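Local atomic coordinates of core protein VP7 (PDB entry 1BVP), a protein that helps form the inner capsid of bluetongue virus as one of its five proteins, its homotrimers assembling on a VP3 scaffold, and probably binds a host cell surface receptor. Residues 266-269 and 270-274; 301-304 and 305-308; 223-226 and 227-231; 101-104 and 105-109; 127-130 and 131-134. All blocks are in the same frame, centred on the assembly; numbering follows the deposited sequence.

Contact 1: 266-269 and 270-274; sequences EIFN and VYSFR
Ser272 OG donates to Phe268 O over 2.9 Å, a side-chain hydroxyl bonding back to a carbonyl in the C-terminal part of α-helix 263-271. Its chi1 of -70° sets OG anti to the serine's own carbonyl carbon and turns it back over the helix; OG arrives tilted 31° from the Phe268 carbonyl plane. Ser272 OG also lies over one face of the Phe268 ring, toward the rim, 3.8 Å from Phe268 CZ. Just before it the helical pattern is regular: Val270 N bonds to Glu266 O at 3.0 Å, and Tyr271 N to Ile267 O at 3.1 Å. Beside that second bond, Ile267 and Tyr271 run side by side, Ile267 CG2 resting 3.7 Å from Tyr271 CD2. Further out, Tyr271 OH is fixed by Pro292 O, and Arg274 by a bond from NE to Thr321 OG1 and a cation-pi contact with Trp278. Glu266 OE1 meets Ser314 and forms a salt bridge with Arg111 of the second subunit, placing this buried turn at the trimer interface. Asn269 O takes a weak bond from Ser272 N and another from Arg274 NH1, which reaches it with the guanidinium edge-on at 3.0 Å but with an N-H...O angle of only 122°.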
loop_
_atom_site.group_PDB
_atom_site.type_symbol
_atom_site.label_atom_id
_atom_site.label_comp_id
_atom_site.label_asym_id
_atom_site.label_seq_id
_atom_site.Cartn_x
_atom_site.Cartn_y
_atom_site.Cartn_z
ATOM N N GLU A 266 2.495 6.001 -8.474
ATOM C CA GLU A 266 2.824 7.173 -9.307
ATOM C C GLU A 266 4.335 7.358 -9.373
ATOM O O GLU A 266 4.914 7.593 -10.452
ATOM C CB GLU A 266 2.178 8.446 -8.745
ATOM C CG GLU A 266 0.655 8.377 -8.675
ATOM C CD GLU A 266 0.008 7.859 -9.981
ATOM O OE1 GLU A 266 0.376 8.340 -11.092
ATOM O OE2 GLU A 266 -0.905 7.006 -9.894
ATOM N N ILE A 267 4.966 7.305 -8.201
ATOM C CA ILE A 267 6.412 7.398 -8.107
ATOM C C ILE A 267 7.044 6.318 -8.987
ATOM O O ILE A 267 7.962 6.593 -9.766
ATOM C CB ILE A 267 6.877 7.220 -6.649
ATOM C CG1 ILE A 267 6.589 8.508 -5.885
ATOM C CG2 ILE A 267 8.398 6.966 -6.616
ATOM C CD1 ILE A 267 6.640 8.395 -4.436
ATOM N N PHE A 268 6.541 5.094 -8.891
ATOM C CA PHE A 268 7.071 4.002 -9.714
ATOM C C PHE A 268 6.989 4.312 -11.213
ATOM O O PHE A 268 7.905 4.012 -11.974
ATOM C CB PHE A 268 6.331 2.691 -9.436
ATOM C CG PHE A 268 6.759 1.571 -10.336
ATOM C CD1 PHE A 268 8.028 1.019 -10.231
ATOM C CD2 PHE A 268 5.911 1.090 -11.334
ATOM C CE1 PHE A 268 8.445 0.003 -11.112
ATOM C CE2 PHE A 268 6.317 0.082 -12.218
ATOM C CZ PHE A 268 7.592 -0.460 -12.102
ATOM N N ASN A 269 5.843 4.836 -11.627
ATOM C CA ASN A 269 5.614 5.193 -13.009
ATOM C C ASN A 269 6.628 6.232 -13.485
ATOM O O ASN A 269 7.177 6.096 -14.564
ATOM C CB ASN A 269 4.194 5.731 -13.175
ATOM C CG ASN A 269 3.800 5.904 -14.645
ATOM O OD1 ASN A 269 3.171 6.897 -15.022
ATOM N ND2 ASN A 269 4.192 4.944 -15.482
ATOM N N VAL A 270 6.848 7.278 -12.692
ATOM C CA VAL A 270 7.808 8.350 -13.014
ATOM C C VAL A 270 9.244 7.839 -13.165
ATOM O O VAL A 270 9.964 8.254 -14.063
ATOM C CB VAL A 270 7.848 9.408 -11.888
ATOM C CG1 VAL A 270 9.017 10.346 -12.086
ATOM C CG2 VAL A 270 6.513 10.145 -11.777
ATOM N N TYR A 271 9.674 6.956 -12.267
ATOM C CA TYR A 271 11.045 6.459 -12.320
ATOM C C TYR A 271 11.300 5.284 -13.232
ATOM O O TYR A 271 12.426 4.829 -13.340
ATOM C CB TYR A 271 11.595 6.218 -10.921
ATOM C CG TYR A 271 11.808 7.495 -10.127
ATOM C CD1 TYR A 271 12.908 8.307 -10.365
ATOM C CD2 TYR A 271 10.888 7.913 -9.160
ATOM C CE1 TYR A 271 13.098 9.521 -9.667
ATOM C CE2 TYR A 271 11.069 9.128 -8.455
ATOM C CZ TYR A 271 12.177 9.914 -8.723
ATOM O OH TYR A 271 12.370 11.094 -8.033
ATOM N N SER A 272 10.270 4.790 -13.901
ATOM C CA SER A 272 10.474 3.705 -14.852
ATOM C C SER A 272 11.296 4.244 -16.007
ATOM O O SER A 272 11.287 5.453 -16.341
ATOM C CB SER A 272 9.169 3.160 -15.371
ATOM O OG SER A 272 8.548 2.476 -14.326
ATOM N N PHE A 273 11.981 3.313 -16.637
ATOM C CA PHE A 273 12.882 3.631 -17.715
ATOM C C PHE A 273 12.211 4.094 -19.002
ATOM O O PHE A 273 12.500 5.203 -19.474
ATOM C CB PHE A 273 13.767 2.405 -17.963
ATOM C CG PHE A 273 14.757 2.587 -19.075
ATOM C CD1 PHE A 273 15.733 3.603 -19.005
ATOM C CD2 PHE A 273 14.720 1.748 -20.195
ATOM C CE1 PHE A 273 16.667 3.785 -20.038
ATOM C CE2 PHE A 273 15.644 1.914 -21.245
ATOM C CZ PHE A 273 16.626 2.943 -21.156
ATOM N N ARG A 274 11.343 3.224 -19.553
ATOM C CA ARG A 274 10.621 3.434 -20.829
ATOM C C ARG A 274 11.630 3.320 -21.987
ATOM O O ARG A 274 11.676 2.304 -22.699
ATOM C CB ARG A 274 9.866 4.777 -20.825
ATOM C CG ARG A 274 8.532 4.597 -20.160
ATOM C CD ARG A 274 7.833 5.874 -19.869
ATOM N NE ARG A 274 6.407 5.624 -19.678
ATOM C CZ ARG A 274 5.832 5.442 -18.501
ATOM N NH1 ARG A 274 6.580 5.508 -17.405
ATOM N NH2 ARG A 274 4.539 5.106 -18.438
#

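Contact 2: 301-304 and 305-308; sequences PNDR and DSIL
Asp303 turns its CG between its own backbone N and carbonyl carbon (chi1 56°), while Ser306 OG stands anti to its carbonyl carbon; together these torsions fold the aspartate over the first turn of helix 304-323 as its N-cap. The carboxylate is used at both oxygens. OD2 of Asp303 accepts from Ser306 N at 3.3 Å, the donor lying well above the carboxylate plane, and OD1 accepts from Ser306 OG at 2.9 Å on its syn side. A negative group here probably also interacts favourably with the positive end of the helix dipole. Behind the cap, Ile307 N reaches Asp303 O in an almost straight bond (177°). Pro301 packs on the same turn, its CB 3.6 Å from Ser306 CB and 4.1 Å from Ile307 CD1. Arg304, extended from CG to NE, runs alongside Leu308, and its NH2 has a salt bridge with Asp2, with a weak bond from NE to Thr113. Ile307 packs on Val112 and Thr116 and Leu308 on Ile109, which seats this first turn against helix 103-116. Arg304 NH1 makes a long salt bridge to Asp305 OD1, 3.6 Å away at the guanidinium edge, the two charged planes 80° apart.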
loop_
_atom_site.group_PDB
_atom_site.type_symbol
_atom_site.label_atom_id
_atom_site.label_comp_id
_atom_site.label_asym_id
_atom_site.label_seq_id
_atom_site.Cartn_x
_atom_site.Cartn_y
_atom_site.Cartn_z
ATOM N N PRO A 301 8.310 12.525 0.222
ATOM C CA PRO A 301 8.322 13.996 0.109
ATOM C C PRO A 301 7.189 14.508 0.980
ATOM O O PRO A 301 6.245 13.754 1.287
ATOM C CB PRO A 301 8.022 14.239 -1.377
ATOM C CG PRO A 301 8.422 12.932 -2.041
ATOM C CD PRO A 301 7.971 11.886 -1.060
ATOM N N ASN A 302 7.214 15.779 1.350
ATOM C CA ASN A 302 6.132 16.245 2.215
ATOM C C ASN A 302 5.547 17.614 1.899
ATOM O O ASN A 302 4.725 18.133 2.667
ATOM C CB ASN A 302 6.589 16.211 3.672
ATOM C CG ASN A 302 7.743 17.128 3.917
ATOM O OD1 ASN A 302 8.877 16.680 3.998
ATOM N ND2 ASN A 302 7.478 18.436 3.975
ATOM N N ASP A 303 5.974 18.202 0.789
ATOM C CA ASP A 303 5.491 19.506 0.383
ATOM C C ASP A 303 4.676 19.404 -0.898
ATOM O O ASP A 303 4.866 18.482 -1.709
ATOM C CB ASP A 303 6.670 20.460 0.174
ATOM C CG ASP A 303 7.667 19.932 -0.821
ATOM O OD1 ASP A 303 8.274 18.877 -0.552
ATOM O OD2 ASP A 303 7.839 20.558 -1.878
ATOM N N ARG A 304 3.800 20.384 -1.080
ATOM C CA ARG A 304 2.943 20.478 -2.238
ATOM C C ARG A 304 3.689 20.342 -3.564
ATOM O O ARG A 304 3.316 19.514 -4.411
ATOM C CB ARG A 304 2.203 21.811 -2.211
ATOM C CG ARG A 304 1.231 22.001 -3.340
ATOM C CD ARG A 304 0.545 23.346 -3.267
ATOM N NE ARG A 304 -0.307 23.601 -4.431
ATOM C CZ ARG A 304 0.160 23.944 -5.631
ATOM N NH1 ARG A 304 1.479 24.073 -5.831
ATOM N NH2 ARG A 304 -0.688 24.177 -6.629
ATOM N N ASP A 305 4.775 21.092 -3.720
ATOM C CA ASP A 305 5.518 21.065 -4.971
ATOM C C ASP A 305 6.004 19.696 -5.415
ATOM O O ASP A 305 5.767 19.279 -6.570
ATOM C CB ASP A 305 6.677 22.056 -4.948
ATOM C CG ASP A 305 6.216 23.526 -4.906
ATOM O OD1 ASP A 305 5.009 23.861 -5.129
ATOM O OD2 ASP A 305 7.109 24.366 -4.635
ATOM N N SER A 306 6.641 18.972 -4.505
ATOM C CA SER A 306 7.154 17.649 -4.839
ATOM C C SER A 306 6.036 16.717 -5.221
ATOM O O SER A 306 6.120 16.034 -6.252
ATOM C CB SER A 306 7.901 17.085 -3.656
ATOM O OG SER A 306 8.869 18.038 -3.286
ATOM N N ILE A 307 4.984 16.689 -4.402
ATOM C CA ILE A 307 3.870 15.805 -4.691
ATOM C C ILE A 307 3.253 16.124 -6.055
ATOM O O ILE A 307 3.044 15.228 -6.877
ATOM C CB ILE A 307 2.810 15.904 -3.621
ATOM C CG1 ILE A 307 3.426 15.601 -2.254
ATOM C CG2 ILE A 307 1.705 14.938 -3.940
ATOM C CD1 ILE A 307 3.947 14.163 -2.125
ATOM N N LEU A 308 3.012 17.407 -6.305
ATOM C CA LEU A 308 2.427 17.860 -7.554
ATOM C C LEU A 308 3.276 17.444 -8.737
ATOM O O LEU A 308 2.771 16.884 -9.733
ATOM C CB LEU A 308 2.348 19.365 -7.553
ATOM C CG LEU A 308 1.043 20.036 -7.948
ATOM C CD1 LEU A 308 1.434 21.234 -8.761
ATOM C CD2 LEU A 308 0.156 19.125 -8.750
#

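Contact 3: 223-226 and 227-231; sequences IAWD and GQAAL
Trp225 lays its indole beneath the backbone of Gly227, whose CA sits 3.4 Å from the centroid of the six-membered ring and nearly on its normal, a CH-pi contact. The opposite face receives a second CH-pi contact from Leu231 CD2, at 4.1 Å from the same centroid, so the ring is sandwiched between two parts of the following chain. With CG anti to the backbone N (chi1 176°), the indole also brings its N-H edge to the loop: NE1 of Trp225 donates to Ala229 O at 2.8 Å, the acceptor lying close to the ring plane. Asp226 shapes the turn itself. Its OD2 accepts from Gln228 N at 3.1 Å, an Asx turn, and from Ala229 N at 3.1 Å, both donors coming from the same face of the carboxylate. The loop links strand 223-225 of one β-sheet to strand 231-234 of the other. Phe175 meets Trp225 edge to face, and Gln176 donates to Gly227 O. Gly227 adopts positive phi (82°), and its CA can lie directly against the indole face. Taken together, the two ring contacts, the indole bond and the carboxylate oxygen shared by two backbone amides fix the reversal.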
loop_
_atom_site.group_PDB
_atom_site.type_symbol
_atom_site.label_atom_id
_atom_site.label_comp_id
_atom_site.label_asym_id
_atom_site.label_seq_id
_atom_site.Cartn_x
_atom_site.Cartn_y
_atom_site.Cartn_z
ATOM N N ILE A 223 -0.888 -2.881 23.126
ATOM C CA ILE A 223 -1.119 -1.821 24.059
ATOM C C ILE A 223 -0.900 -0.489 23.355
ATOM O O ILE A 223 0.125 -0.263 22.708
ATOM C CB ILE A 223 -0.104 -1.924 25.207
ATOM C CG1 ILE A 223 -0.392 -3.153 26.059
ATOM C CG2 ILE A 223 -0.073 -0.640 26.037
ATOM C CD1 ILE A 223 0.820 -3.563 26.870
ATOM N N ALA A 224 -1.860 0.403 23.515
ATOM C CA ALA A 224 -1.766 1.729 22.949
ATOM C C ALA A 224 -1.139 2.609 24.021
ATOM O O ALA A 224 -1.775 2.944 25.017
ATOM C CB ALA A 224 -3.134 2.211 22.604
ATOM N N TRP A 225 0.108 2.979 23.832
ATOM C CA TRP A 225 0.793 3.785 24.825
ATOM C C TRP A 225 1.146 5.148 24.251
ATOM O O TRP A 225 1.746 5.246 23.178
ATOM C CB TRP A 225 2.064 3.034 25.264
ATOM C CG TRP A 225 2.972 3.773 26.235
ATOM C CD1 TRP A 225 2.596 4.408 27.382
ATOM C CD2 TRP A 225 4.393 3.983 26.109
ATOM N NE1 TRP A 225 3.680 5.016 27.964
ATOM C CE2 TRP A 225 4.795 4.774 27.206
ATOM C CE3 TRP A 225 5.359 3.581 25.179
ATOM C CZ2 TRP A 225 6.133 5.177 27.401
ATOM C CZ3 TRP A 225 6.699 3.983 25.374
ATOM C CH2 TRP A 225 7.066 4.771 26.474
ATOM N N ASP A 226 0.832 6.196 25.000
ATOM C CA ASP A 226 1.121 7.563 24.579
ATOM C C ASP A 226 2.553 7.975 24.642
ATOM O O ASP A 226 2.875 9.094 24.279
ATOM C CB ASP A 226 0.326 8.564 25.390
ATOM C CG ASP A 226 0.454 8.339 26.863
ATOM O OD1 ASP A 226 -0.158 7.362 27.369
ATOM O OD2 ASP A 226 1.157 9.128 27.506
ATOM N N GLY A 227 3.415 7.124 25.172
ATOM C CA GLY A 227 4.828 7.471 25.247
ATOM C C GLY A 227 5.205 8.358 26.418
ATOM O O GLY A 227 6.388 8.645 26.599
ATOM N N GLN A 228 4.221 8.802 27.206
ATOM C CA GLN A 228 4.483 9.674 28.361
ATOM C C GLN A 228 4.240 8.932 29.678
ATOM O O GLN A 228 5.082 8.969 30.584
ATOM C CB GLN A 228 3.597 10.940 28.336
ATOM C CG GLN A 228 3.859 11.932 27.214
ATOM C CD GLN A 228 5.329 12.336 27.119
ATOM O OE1 GLN A 228 5.866 12.981 28.027
ATOM N NE2 GLN A 228 5.988 11.955 26.021
ATOM N N ALA A 229 3.086 8.272 29.771
ATOM C CA ALA A 229 2.705 7.520 30.969
ATOM C C ALA A 229 3.810 6.548 31.342
ATOM O O ALA A 229 4.453 5.973 30.466
ATOM C CB ALA A 229 1.417 6.758 30.728
ATOM N N ALA A 230 3.991 6.326 32.640
ATOM C CA ALA A 230 5.041 5.427 33.124
ATOM C C ALA A 230 4.856 3.969 32.728
ATOM O O ALA A 230 3.769 3.378 32.867
ATOM C CB ALA A 230 5.188 5.555 34.609
ATOM N N LEU A 231 5.948 3.407 32.230
ATOM C CA LEU A 231 6.008 2.023 31.778
ATOM C C LEU A 231 6.765 1.324 32.895
ATOM O O LEU A 231 8.003 1.375 32.961
ATOM C CB LEU A 231 6.806 1.986 30.487
ATOM C CG LEU A 231 6.557 0.796 29.607
ATOM C CD1 LEU A 231 5.082 0.600 29.484
ATOM C CD2 LEU A 231 7.151 1.122 28.276
#

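Contact 4: 101-104 and 105-109; sequences FTTE and AANEI
The carboxamide of Asn107 meets Thr103 O in its own plane, only 3° out of it, and ND2 donates to that oxygen over 2.6 Å in a nearly straight bond. Thr103 and Asn107 stand one turn apart in the first part of α-helix 103-116, side by side and pointing the same way, with Thr103 CG2 3.4 Å from ND2 of Asn107. Thr103 O is doubly gripped, since Asn107 N also donates to it at 2.9 Å; the two donors come from opposite faces of the carbonyl plane. ND2 has a further acceptor in Arg13 O of the third subunit, and the two acceptors together probably hold the rotation of the amide. The other flat group, the Phe101 ring, lies before the helix and leans on Ala106, its CE1 3.7 Å from CB. Thr102 is the N-cap: chi1 of 58° places OG1 between the threonine's backbone N and carbonyl carbon, facing into the first turn. Thr102 O then takes the regular bond from Ala106 N at 2.9 Å. Glu104 packs against Glu104 of both other subunits, so the helix start lies close to the threefold axis of the trimer. Within the same chain, Phe101 and Ala105 touch Thr10 of helix 2-15. The capping bond runs from Ala105 N to Thr102 OG1, 3.2 Å long and at 166° close to straight.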
loop_
_atom_site.group_PDB
_atom_site.type_symbol
_atom_site.label_atom_id
_atom_site.label_comp_id
_atom_site.label_asym_id
_atom_site.label_seq_id
_atom_site.Cartn_x
_atom_site.Cartn_y
_atom_site.Cartn_z
ATOM N N PHE A 101 -11.737 22.342 -16.519
ATOM C CA PHE A 101 -11.007 21.226 -15.922
ATOM C C PHE A 101 -12.063 20.218 -15.450
ATOM O O PHE A 101 -13.226 20.582 -15.217
ATOM C CB PHE A 101 -10.090 21.679 -14.782
ATOM C CG PHE A 101 -10.763 22.535 -13.741
ATOM C CD1 PHE A 101 -11.531 21.957 -12.733
ATOM C CD2 PHE A 101 -10.610 23.913 -13.757
ATOM C CE1 PHE A 101 -12.147 22.760 -11.746
ATOM C CE2 PHE A 101 -11.208 24.724 -12.788
ATOM C CZ PHE A 101 -11.982 24.145 -11.776
ATOM N N THR A 102 -11.712 18.944 -15.427
ATOM C CA THR A 102 -12.660 17.931 -15.012
ATOM C C THR A 102 -12.806 17.779 -13.483
ATOM O O THR A 102 -11.944 18.180 -12.702
ATOM C CB THR A 102 -12.236 16.577 -15.552
ATOM O OG1 THR A 102 -10.913 16.278 -15.086
ATOM C CG2 THR A 102 -12.251 16.569 -17.057
ATOM N N THR A 103 -13.916 17.178 -13.073
ATOM C CA THR A 103 -14.180 16.875 -11.679
ATOM C C THR A 103 -13.013 16.037 -11.086
ATOM O O THR A 103 -12.565 16.330 -9.981
ATOM C CB THR A 103 -15.518 16.100 -11.563
ATOM O OG1 THR A 103 -16.604 16.996 -11.797
ATOM C CG2 THR A 103 -15.686 15.504 -10.208
ATOM N N GLU A 104 -12.508 15.042 -11.829
ATOM C CA GLU A 104 -11.380 14.205 -11.392
ATOM C C GLU A 104 -10.155 15.068 -11.121
ATOM O O GLU A 104 -9.612 15.061 -10.016
ATOM C CB GLU A 104 -10.982 13.181 -12.448
ATOM C CG GLU A 104 -12.033 12.132 -12.783
ATOM C CD GLU A 104 -13.400 12.704 -13.275
ATOM O OE1 GLU A 104 -13.449 13.610 -14.163
ATOM O OE2 GLU A 104 -14.446 12.214 -12.762
ATOM N N ALA A 105 -9.748 15.863 -12.097
ATOM C CA ALA A 105 -8.573 16.680 -11.889
ATOM C C ALA A 105 -8.747 17.650 -10.711
ATOM O O ALA A 105 -7.851 17.835 -9.893
ATOM C CB ALA A 105 -8.233 17.418 -13.152
ATOM N N ALA A 106 -9.923 18.233 -10.595
ATOM C CA ALA A 106 -10.181 19.210 -9.549
ATOM C C ALA A 106 -10.023 18.551 -8.206
ATOM O O ALA A 106 -9.379 19.072 -7.315
ATOM C CB ALA A 106 -11.610 19.750 -9.691
ATOM N N ASN A 107 -10.677 17.415 -8.050
ATOM C CA ASN A 107 -10.635 16.671 -6.799
ATOM C C ASN A 107 -9.248 16.159 -6.436
ATOM O O ASN A 107 -8.851 16.149 -5.279
ATOM C CB ASN A 107 -11.652 15.545 -6.845
ATOM C CG ASN A 107 -13.060 16.037 -6.577
ATOM O OD1 ASN A 107 -13.523 16.035 -5.442
ATOM N ND2 ASN A 107 -13.727 16.505 -7.607
ATOM N N GLU A 108 -8.484 15.783 -7.444
ATOM C CA GLU A 108 -7.131 15.338 -7.216
ATOM C C GLU A 108 -6.246 16.500 -6.699
ATOM O O GLU A 108 -5.520 16.357 -5.711
ATOM C CB GLU A 108 -6.635 14.724 -8.492
ATOM C CG GLU A 108 -5.160 14.695 -8.612
ATOM C CD GLU A 108 -4.699 13.798 -9.770
ATOM O OE1 GLU A 108 -5.616 13.149 -10.407
ATOM O OE2 GLU A 108 -3.432 13.742 -9.991
ATOM N N ILE A 109 -6.377 17.678 -7.287
ATOM C CA ILE A 109 -5.601 18.826 -6.823
ATOM C C ILE A 109 -6.049 19.251 -5.423
ATOM O O ILE A 109 -5.240 19.682 -4.603
ATOM C CB ILE A 109 -5.724 20.041 -7.771
ATOM C CG1 ILE A 109 -5.247 19.652 -9.170
ATOM C CG2 ILE A 109 -4.835 21.162 -7.300
ATOM C CD1 ILE A 109 -3.820 19.109 -9.229
#

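Contact 5: 127-130 and 131-134; sequences GFFL and ETEE
Thr132 turns its hydroxyl back on Phe129, and OG1 donates to Phe129 O at 2.9 Å. Its chi1 of 47° puts OG1 between the threonine's backbone N and carbonyl carbon and sends CG2 anti to the carbonyl carbon. Both branches therefore face the same carbonyl oxygen: the hydroxyl approaches with a C=O...O angle of 165°, while the methyl CG2 lies 3.4 Å from Phe129 O. CG2 also touches Phe129 CB, 3.9 Å away, coming at the edge of the phenyl ring. That ring swings off in another direction; with CG beside its own backbone N (chi1 -62°) it leads away from Thr132 and offers one face to Phe128, whose CD1 stands 3.6 Å above the ring plane, over its centre. The two phenylalanines are the middle residues of a type I β-turn from Gly127 to Leu130, closed by Leu130 N donating to Gly127 O at 3.0 Å. An inverse γ-turn centred on Glu131 follows, its Thr132 N to Leu130 O bond weak at 3.2 Å. Glu131, extended beyond CG, makes a long, weak ion pair with Arg221 of the second subunit.

This loop leads into strand 134-136 in the β-domain and lies against the second subunit. Arg189 of that subunit donates through NE to Thr132 OG1 and through NH2 to Leu130 O, and Glu134 forms a salt bridge with its Arg190. The chemistry implies a double role for Thr132 OG1: it donates a hydrogen bond to Phe129 O and accepts one from Arg189 NE of the second subunit, so one hydroxyl links the loop's own bonding to the trimer interface.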
loop_
_atom_site.group_PDB
_atom_site.type_symbol
_atom_site.label_atom_id
_atom_site.label_comp_id
_atom_site.label_asym_id
_atom_site.label_seq_id
_atom_site.Cartn_x
_atom_site.Cartn_y
_atom_site.Cartn_z
ATOM N N GLY A 127 11.349 0.428 11.823
ATOM C CA GLY A 127 11.390 0.079 13.227
ATOM C C GLY A 127 11.584 1.308 14.089
ATOM O O GLY A 127 12.345 2.233 13.732
ATOM N N PHE A 128 10.911 1.314 15.236
ATOM C CA PHE A 128 11.008 2.441 16.142
ATOM C C PHE A 128 12.449 2.773 16.524
ATOM O O PHE A 128 12.790 3.930 16.747
ATOM C CB PHE A 128 10.170 2.180 17.382
ATOM C CG PHE A 128 10.077 3.368 18.284
ATOM C CD1 PHE A 128 11.034 3.594 19.265
ATOM C CD2 PHE A 128 9.044 4.266 18.158
ATOM C CE1 PHE A 128 10.955 4.692 20.099
ATOM C CE2 PHE A 128 8.959 5.375 18.996
ATOM C CZ PHE A 128 9.917 5.580 19.967
ATOM N N PHE A 129 13.299 1.753 16.593
ATOM C CA PHE A 129 14.711 1.927 16.964
ATOM C C PHE A 129 15.674 1.739 15.829
ATOM O O PHE A 129 16.811 1.359 16.046
ATOM C CB PHE A 129 15.110 0.955 18.067
ATOM C CG PHE A 129 14.356 1.142 19.333
ATOM C CD1 PHE A 129 14.687 2.189 20.202
ATOM C CD2 PHE A 129 13.287 0.297 19.646
ATOM C CE1 PHE A 129 13.943 2.404 21.390
ATOM C CE2 PHE A 129 12.551 0.490 20.809
ATOM C CZ PHE A 129 12.876 1.554 21.688
ATOM N N LEU A 130 15.240 2.015 14.615
ATOM C CA LEU A 130 16.115 1.868 13.480
ATOM C C LEU A 130 17.386 2.705 13.605
ATOM O O LEU A 130 18.464 2.278 13.202
ATOM C CB LEU A 130 15.377 2.271 12.214
ATOM C CG LEU A 130 16.205 2.099 10.934
ATOM C CD1 LEU A 130 16.036 0.683 10.391
ATOM C CD2 LEU A 130 15.783 3.135 9.902
ATOM N N GLU A 131 17.292 3.885 14.196
ATOM C CA GLU A 131 18.485 4.706 14.252
ATOM C C GLU A 131 19.236 4.658 15.557
ATOM O O GLU A 131 19.427 5.674 16.209
ATOM C CB GLU A 131 18.160 6.134 13.852
ATOM C CG GLU A 131 17.502 6.213 12.491
ATOM C CD GLU A 131 17.353 7.629 11.976
ATOM O OE1 GLU A 131 17.106 8.547 12.798
ATOM O OE2 GLU A 131 17.491 7.803 10.738
ATOM N N THR A 132 19.708 3.468 15.900
ATOM C CA THR A 132 20.471 3.231 17.115
ATOM C C THR A 132 21.884 2.789 16.718
ATOM O O THR A 132 22.058 2.035 15.749
ATOM C CB THR A 132 19.812 2.130 17.952
ATOM O OG1 THR A 132 19.483 1.010 17.107
ATOM C CG2 THR A 132 18.567 2.652 18.607
ATOM N N GLU A 133 22.888 3.231 17.472
ATOM C CA GLU A 133 24.263 2.876 17.146
ATOM C C GLU A 133 24.714 1.546 17.725
ATOM O O GLU A 133 25.623 0.911 17.195
ATOM C CB GLU A 133 25.199 3.961 17.641
ATOM C CG GLU A 133 25.048 5.250 16.930
ATOM C CD GLU A 133 25.972 6.299 17.474
ATOM O OE1 GLU A 133 27.172 6.337 17.090
ATOM O OE2 GLU A 133 25.491 7.080 18.310
ATOM N N GLU A 134 24.064 1.128 18.806
ATOM C CA GLU A 134 24.428 -0.097 19.500
ATOM C C GLU A 134 23.219 -0.970 19.676
ATOM O O GLU A 134 22.123 -0.464 19.867
ATOM C CB GLU A 134 24.920 0.232 20.912
ATOM C CG GLU A 134 26.023 1.263 20.994
ATOM C CD GLU A 134 26.222 1.802 22.397
ATOM O OE1 GLU A 134 25.228 1.863 23.173
ATOM O OE2 GLU A 134 27.375 2.178 22.713
#

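From the N terminus the order is contact 4, contact 5, contact 3, contact 1 and contact 2, each closed before the next begins; none nest or cross. Contact 4 starts helix 103-116 in the helical domain. The chain then enters the β-domain, where contact 5 closes a turn before strand 134-136 and contact 3 a loop between two sheets, their centres about 19 Å apart. Returning to the helices, contact 1 lies at the end of helix 263-271 and contact 2 starts helix 304-323. Contacts 2 and 4 touch, Leu308 CD2 lying 4.0 Å from Ile109 CD1. Contacts 1, 4 and 5 face neighbouring subunits, joining both domains to the trimer.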